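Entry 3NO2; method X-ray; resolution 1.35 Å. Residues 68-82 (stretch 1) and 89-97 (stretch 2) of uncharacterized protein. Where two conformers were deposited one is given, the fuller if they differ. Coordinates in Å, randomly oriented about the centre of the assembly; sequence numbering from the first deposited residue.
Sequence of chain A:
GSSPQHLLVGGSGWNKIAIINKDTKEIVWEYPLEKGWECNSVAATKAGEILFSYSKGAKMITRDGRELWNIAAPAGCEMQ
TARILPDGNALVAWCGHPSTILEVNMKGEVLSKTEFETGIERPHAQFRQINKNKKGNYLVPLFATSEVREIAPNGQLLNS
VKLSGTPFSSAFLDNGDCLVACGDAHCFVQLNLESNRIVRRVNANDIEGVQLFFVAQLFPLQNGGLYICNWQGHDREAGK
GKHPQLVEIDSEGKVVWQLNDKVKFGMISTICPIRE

Stretch 1 68-82: LWNIAAPAGCEMQTA
Stretch 2 89-97: NALVAWCGH

A beta bulge lets two antiparallel strands shift register by one residue while hydrogen bonds continue on both sides of the shift, and residues 78-82 and 90-95 of this uncharacterized protein illustrate how. The strand axes approach to 4.3 Å, with 137° between their directions. A type II turn from Pro-74 to Cys-77, closed by Cys-77 N to Pro-74 O at 2.9 Å, leads into the first strand; Gly-76 takes phi/psi 80/-10.

At the start of the ladder, Glu-78 and Cys-95 exchange two hydrogen bonds: Glu-78 N to Cys-95 O at 3.0 Å and Cys-95 N to Glu-78 O at 2.8 Å. Met-79 and Trp-94 form the next, non-hydrogen-bonded pair, their CA atoms 3.9 Å apart. Then the register shifts. Gln-80, at phi/psi -125/-16, breaks the extended course, so that two successive amides converge on one carbonyl: Gln-80 N lies 3.0 Å from Ala-93 O, while Thr-81 N makes a weak bond of 3.3 Å to the same Ala-93 O. Ala-93 N returns a bond to Thr-81 O at 3.3 Å, and Ala-82 pairs with Val-92 beyond it.

Several side-chain polar groups also have partners. Gln-80 (chi1 m, chi2 m) donates from NE2 to Glu-78 OE1 at 3.0 Å; Glu-78 is m, t. Thr-81 OG1 (chi1 m) and Cys-95 SG (chi1 m) find hydrogen bonds elsewhere in the structure.

The face bearing Met-79, Ala-82, Val-92 and Trp-94 is apolar. Trp-94 (chi1 70°, chi2 72°) receives Pro-74 CD over its six-membered ring, 3.4 Å from the centroid, a CH-pi contact. Selenomethionine Met-79 (t, p, p) instead meets the ring edge, CE to Trp-94 CE3 at 3.7 Å, and its SE packs 3.9 Å from Val-92 CB. Cys-77 SG (chi1 m) approaches Trp-94 CD1 obliquely at 3.5 Å.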

ATOM      1  N   LEU A  68      17.279  -4.661  11.472  1.00  9.45           N
ATOM      2  CA  LEU A  68      18.224  -3.584  11.161  1.00 10.75           C
ATOM      3  C   LEU A  68      17.894  -2.336  11.940  1.00 12.23           C
ATOM      4  O   LEU A  68      18.764  -1.737  12.571  1.00 14.15           O
ATOM      5  CB  LEU A  68      18.254  -3.312   9.651  1.00 11.96           C
ATOM      6  CG  LEU A  68      18.772  -4.505   8.819  1.00 13.12           C
ATOM      7  CD1 LEU A  68      18.628  -4.248   7.314  1.00 17.88           C
ATOM      8  CD2 LEU A  68      20.238  -4.860   9.154  1.00 15.15           C
ATOM      9  N   TRP A  69      16.638  -1.924  11.925  1.00  9.99           N
ATOM     10  CA  TRP A  69      16.211  -0.740  12.643  1.00 10.03           C
ATOM     11  C   TRP A  69      14.699  -0.781  12.812  1.00  9.05           C
ATOM     12  O   TRP A  69      14.017  -1.510  12.110  1.00  7.80           O
ATOM     13  CB  TRP A  69      16.622   0.559  11.944  1.00 11.06           C
ATOM     14  CG  TRP A  69      16.209   0.809  10.538  1.00  9.29           C
ATOM     15  CD1 TRP A  69      16.981   0.652   9.441  1.00 13.39           C
ATOM     16  CD2 TRP A  69      14.954   1.310  10.066  1.00  9.60           C
ATOM     17  NE1 TRP A  69      16.316   1.028   8.337  1.00 13.89           N
ATOM     18  CE2 TRP A  69      15.049   1.446   8.669  1.00 12.18           C
ATOM     19  CE3 TRP A  69      13.745   1.673  10.692  1.00 10.76           C
ATOM     20  CZ2 TRP A  69      13.982   1.919   7.893  1.00 12.10           C
ATOM     21  CZ3 TRP A  69      12.703   2.155   9.913  1.00 12.53           C
ATOM     22  CH2 TRP A  69      12.826   2.231   8.517  1.00 11.50           C
ATOM     23  N   ASN A  70      14.220   0.034  13.744  1.00  9.20           N
ATOM     24  CA  ASN A  70      12.804   0.098  14.113  1.00  7.96           C
ATOM     25  C   ASN A  70      12.487   1.508  14.535  1.00  8.50           C
ATOM     26  O   ASN A  70      13.306   2.179  15.214  1.00  9.66           O
ATOM     27  CB  ASN A  70      12.532  -0.819  15.297  1.00  8.91           C
ATOM     28  CG  ASN A  70      11.109  -0.853  15.702  1.00  9.82           C
ATOM     29  OD1 ASN A  70      10.267  -1.312  14.922  1.00  9.70           O
ATOM     30  ND2 ASN A  70      10.776  -0.347  16.888  1.00 10.99           N
ATOM     31  N   ILE A  71      11.318   1.992  14.143  1.00  6.60           N
ATOM     32  CA  ILE A  71      10.766   3.257  14.634  1.00  6.90           C
ATOM     33  C   ILE A  71       9.385   2.988  15.204  1.00  8.31           C
ATOM     34  O   ILE A  71       8.502   2.478  14.493  1.00  7.31           O
ATOM     35  CB  ILE A  71      10.704   4.303  13.538  1.00  8.79           C
ATOM     36  CG1 ILE A  71      12.120   4.592  13.015  1.00  9.14           C
ATOM     37  CG2 ILE A  71       9.980   5.610  14.079  1.00  9.20           C
ATOM     38  CD1 ILE A  71      12.117   5.564  11.766  1.00 13.02           C
ATOM     39  N   ALA A  72       9.170   3.307  16.475  1.00  8.35           N
ATOM     40  CA  ALA A  72       7.874   3.177  17.111  1.00  9.69           C
ATOM     41  C   ALA A  72       6.961   4.336  16.767  1.00  9.74           C
ATOM     42  O   ALA A  72       7.405   5.508  16.697  1.00 13.41           O
ATOM     43  CB  ALA A  72       8.067   3.082  18.634  1.00 12.31           C
ATOM     44  N   ALA A  73       5.679   4.068  16.546  1.00  7.55           N
ATOM     45  CA  ALA A  73       4.669   5.117  16.534  1.00  8.83           C
ATOM     46  C   ALA A  73       4.414   5.584  17.970  1.00  8.93           C
ATOM     47  O   ALA A  73       4.417   4.760  18.885  1.00 10.29           O
ATOM     48  CB  ALA A  73       3.399   4.635  15.935  1.00 11.62           C
ATOM     49  N   PRO A  74       4.145   6.868  18.170  1.00  7.04           N
ATOM     50  CA  PRO A  74       3.739   7.305  19.499  1.00  7.59           C
ATOM     51  C   PRO A  74       2.429   6.691  19.944  1.00  8.55           C
ATOM     52  O   PRO A  74       1.673   6.199  19.129  1.00  8.47           O
ATOM     53  CB  PRO A  74       3.603   8.838  19.337  1.00 11.29           C
ATOM     54  CG  PRO A  74       4.449   9.178  18.167  1.00 10.49           C
ATOM     55  CD  PRO A  74       4.308   7.996  17.242  1.00  8.94           C
ATOM     56  N   ALA A  75       2.152   6.685  21.247  0.60  8.24           N
ATOM     57  CA  ALA A  75       0.927   6.081  21.747  0.60  7.50           C
ATOM     58  C   ALA A  75      -0.309   6.603  21.032  0.60  5.85           C
ATOM     59  O   ALA A  75      -0.487   7.826  20.862  0.60  8.65           O
ATOM     60  CB  ALA A  75       0.796   6.321  23.288  0.60  6.36           C
ATOM     61  N   GLY A  76      -1.177   5.694  20.626  0.60  7.70           N
ATOM     62  CA  GLY A  76      -2.427   6.031  19.953  0.60 10.71           C
ATOM     63  C   GLY A  76      -2.262   6.342  18.474  0.60  9.06           C
ATOM     64  O   GLY A  76      -3.268   6.499  17.766  0.60 12.36           O
ATOM     65  N   CYS A  77      -1.010   6.470  17.999  0.60  7.28           N
ATOM     66  CA  CYS A  77      -0.740   6.732  16.573  0.60  6.37           C
ATOM     67  C   CYS A  77      -0.728   5.396  15.858  0.60  6.93           C
ATOM     68  O   CYS A  77      -0.629   4.332  16.487  0.60  7.36           O
ATOM     69  CB  CYS A  77       0.579   7.461  16.377  0.60  5.93           C
ATOM     70  SG  CYS A  77       0.605   9.181  16.995  0.60  5.92           S
ATOM     71  N   GLU A  78      -0.823   5.422  14.536  1.00  6.55           N
ATOM     72  CA  GLU A  78      -0.780   4.198  13.744  1.00  6.52           C
ATOM     73  C   GLU A  78       0.170   4.384  12.579  1.00  5.63           C
ATOM     74  O   GLU A  78      -0.087   5.124  11.597  1.00  6.35           O
ATOM     75  CB  GLU A  78      -2.155   3.822  13.218  1.00  6.91           C
ATOM     76  CG  GLU A  78      -3.195   3.568  14.297  1.00  6.87           C
ATOM     77  CD  GLU A  78      -4.488   2.987  13.758  1.00  7.27           C
ATOM     78  OE1 GLU A  78      -4.586   2.678  12.564  1.00  7.64           O
ATOM     79  OE2 GLU A  78      -5.424   2.826  14.592  1.00  9.91           O
HETATM   80  N   MSE A  79       1.283   3.651  12.606  1.00  5.19           N
HETATM   81  CA  MSE A  79       2.231   3.634  11.506  1.00  5.83           C
HETATM   82  C   MSE A  79       1.644   2.738  10.420  1.00  5.68           C
HETATM   83  O   MSE A  79       1.576   1.512  10.580  1.00  6.84           O
HETATM   84  CB  MSE A  79       3.559   3.046  11.996  1.00  5.89           C
HETATM   85  CG  MSE A  79       4.649   3.214  10.993  1.00  5.59           C
HETATM   86 SE   MSE A  79       5.520   4.963  10.982  0.75  5.09          SE
HETATM   87  CE  MSE A  79       6.730   4.684  12.424  1.00  8.89           C
ATOM     88  N   GLN A  80       1.271   3.345   9.298  1.00  5.00           N
ATOM     89  CA  GLN A  80       0.571   2.643   8.236  1.00  4.61           C
ATOM     90  C   GLN A  80       1.247   2.732   6.875  1.00  4.80           C
ATOM     91  O   GLN A  80       0.889   1.936   6.012  1.00  5.70           O
ATOM     92  CB  GLN A  80      -0.868   3.121   8.098  1.00  5.15           C
ATOM     93  CG  GLN A  80      -1.749   2.847   9.312  1.00  5.53           C
ATOM     94  CD  GLN A  80      -2.270   1.444   9.428  1.00  5.04           C
ATOM     95  OE1 GLN A  80      -1.912   0.560   8.675  1.00  6.11           O
ATOM     96  NE2 GLN A  80      -3.107   1.222  10.430  1.00  6.38           N
ATOM     97  N   THR A  81       2.186   3.663   6.663  1.00  4.80           N
ATOM     98  CA  THR A  81       2.971   3.775   5.457  1.00  4.46           C
ATOM     99  C   THR A  81       4.356   3.222   5.680  1.00  4.98           C
ATOM    100  O   THR A  81       4.980   3.496   6.699  1.00  5.29           O
ATOM    101  CB  THR A  81       3.122   5.264   5.061  1.00  6.21           C
ATOM    102  OG1 THR A  81       1.854   5.854   4.736  1.00  6.13           O
ATOM    103  CG2 THR A  81       4.062   5.480   3.880  1.00  6.35           C
ATOM    104  N   ALA A  82       4.859   2.496   4.691  1.00  5.07           N
ATOM    105  CA  ALA A  82       6.254   2.037   4.671  1.00  5.70           C
ATOM    106  C   ALA A  82       6.599   1.662   3.221  1.00  5.36           C
ATOM    107  O   ALA A  82       6.146   0.629   2.741  1.00  7.26           O
ATOM    108  CB  ALA A  82       6.447   0.879   5.609  1.00  7.55           C
ATOM    109  N   ASN A  89      15.869   5.581  -0.252  1.00 10.65           N
ATOM    110  CA  ASN A  89      15.526   5.822   1.141  1.00  9.82           C
ATOM    111  C   ASN A  89      14.129   5.297   1.458  1.00  9.78           C
ATOM    112  O   ASN A  89      13.318   5.109   0.556  1.00 11.08           O
ATOM    113  CB  ASN A  89      15.650   7.307   1.463  1.00 11.45           C
ATOM    114  CG  ASN A  89      17.091   7.785   1.369  1.00 10.66           C
ATOM    115  OD1 ASN A  89      17.989   7.101   1.854  1.00 13.00           O
ATOM    116  ND2 ASN A  89      17.278   8.955   0.780  1.00 15.34           N
ATOM    117  N   ALA A  90      13.857   5.051   2.722  1.00  8.21           N
ATOM    118  CA  ALA A  90      12.524   4.642   3.163  1.00  7.31           C
ATOM    119  C   ALA A  90      11.661   5.833   3.477  1.00  8.12           C
ATOM    120  O   ALA A  90      12.169   6.886   3.909  1.00  9.49           O
ATOM    121  CB  ALA A  90      12.618   3.771   4.432  1.00  8.71           C
ATOM    122  N   LEU A  91      10.364   5.688   3.231  0.50  6.89           N
ATOM    123  CA  LEU A  91       9.345   6.656   3.616  0.50  5.99           C
ATOM    124  C   LEU A  91       8.427   5.867   4.550  0.50  5.06           C
ATOM    125  O   LEU A  91       7.905   4.782   4.189  0.50  4.52           O
ATOM    126  CB  LEU A  91       8.549   7.168   2.408  0.50  7.19           C
ATOM    127  CG  LEU A  91       7.458   8.223   2.662  0.50 10.00           C
ATOM    128  CD1 LEU A  91       8.047   9.611   2.901  0.50  9.31           C
ATOM    129  CD2 LEU A  91       6.456   8.297   1.503  0.50 12.01           C
ATOM    130  N   VAL A  92       8.231   6.376   5.769  1.00  6.35           N
ATOM    131  CA  VAL A  92       7.256   5.810   6.702  1.00  5.73           C
ATOM    132  C   VAL A  92       6.354   6.910   7.207  1.00  6.17           C
ATOM    133  O   VAL A  92       6.708   8.089   7.162  1.00  7.01           O
ATOM    134  CB  VAL A  92       7.919   5.069   7.853  1.00  5.98           C
ATOM    135  CG1 VAL A  92       8.813   3.899   7.349  1.00  8.02           C
ATOM    136  CG2 VAL A  92       8.706   6.022   8.790  1.00  7.87           C
ATOM    137  N   ALA A  93       5.188   6.593   7.738  1.00  5.26           N
ATOM    138  CA  ALA A  93       4.278   7.618   8.230  1.00  5.82           C
ATOM    139  C   ALA A  93       3.274   7.041   9.216  1.00  5.44           C
ATOM    140  O   ALA A  93       2.816   5.914   9.030  1.00  5.02           O
ATOM    141  CB  ALA A  93       3.520   8.347   7.074  1.00  5.97           C
ATOM    142  N   TRP A  94       2.900   7.862  10.202  1.00  4.74           N
ATOM    143  CA  TRP A  94       1.879   7.506  11.155  1.00  4.92           C
ATOM    144  C   TRP A  94       0.714   8.474  11.155  1.00  5.51           C
ATOM    145  O   TRP A  94       0.848   9.699  11.083  1.00  5.89           O
ATOM    146  CB  TRP A  94       2.436   7.282  12.569  1.00  5.68           C
ATOM    147  CG  TRP A  94       2.923   8.455  13.349  1.00  5.29           C
ATOM    148  CD1 TRP A  94       2.200   9.457  13.926  1.00  6.93           C
ATOM    149  CD2 TRP A  94       4.294   8.706  13.711  1.00  5.95           C
ATOM    150  NE1 TRP A  94       3.023  10.314  14.607  1.00  7.22           N
ATOM    151  CE2 TRP A  94       4.311   9.861  14.504  1.00  6.20           C
ATOM    152  CE3 TRP A  94       5.488   8.043  13.453  1.00  6.55           C
ATOM    153  CZ2 TRP A  94       5.500  10.378  15.034  1.00  7.74           C
ATOM    154  CZ3 TRP A  94       6.682   8.554  14.013  1.00  9.01           C
ATOM    155  CH2 TRP A  94       6.653   9.713  14.765  1.00  8.59           C
ATOM    156  N   CYS A  95      -0.475   7.882  11.265  1.00  5.55           N
ATOM    157  CA  CYS A  95      -1.702   8.582  11.565  1.00  6.02           C
ATOM    158  C   CYS A  95      -1.674   9.052  12.993  1.00  5.92           C
ATOM    159  O   CYS A  95      -1.181   8.331  13.877  1.00  6.81           O
ATOM    160  CB  CYS A  95      -2.891   7.643  11.376  1.00  5.60           C
ATOM    161  SG  CYS A  95      -2.907   6.877   9.700  1.00  6.31           S
ATOM    162  N   GLY A  96      -2.182  10.242  13.242  1.00  5.47           N
ATOM    163  CA  GLY A  96      -2.207  10.781  14.607  1.00  5.86           C
ATOM    164  C   GLY A  96      -2.499  12.258  14.596  1.00  7.43           C
ATOM    165  O   GLY A  96      -3.178  12.792  13.694  1.00  7.39           O
ATOM    166  N   HIS A  97      -1.979  12.939  15.626  1.00  8.34           N
ATOM    167  CA  HIS A  97      -2.225  14.384  15.873  1.00  7.40           C
ATOM    168  C   HIS A  97      -0.942  15.008  16.425  1.00  9.26           C
ATOM    169  O   HIS A  97      -0.774  15.072  17.661  1.00 10.40           O
ATOM    170  CB  HIS A  97      -3.395  14.558  16.836  1.00  8.50           C
ATOM    171  CG  HIS A  97      -4.669  14.041  16.258  1.00  8.67           C
ATOM    172  ND1 HIS A  97      -5.264  14.647  15.179  1.00  8.67           N
ATOM    173  CD2 HIS A  97      -5.429  12.963  16.559  1.00  8.85           C
ATOM    174  CE1 HIS A  97      -6.327  13.960  14.821  1.00 10.02           C
ATOM    175  NE2 HIS A  97      -6.456  12.935  15.636  1.00  8.35           N
TER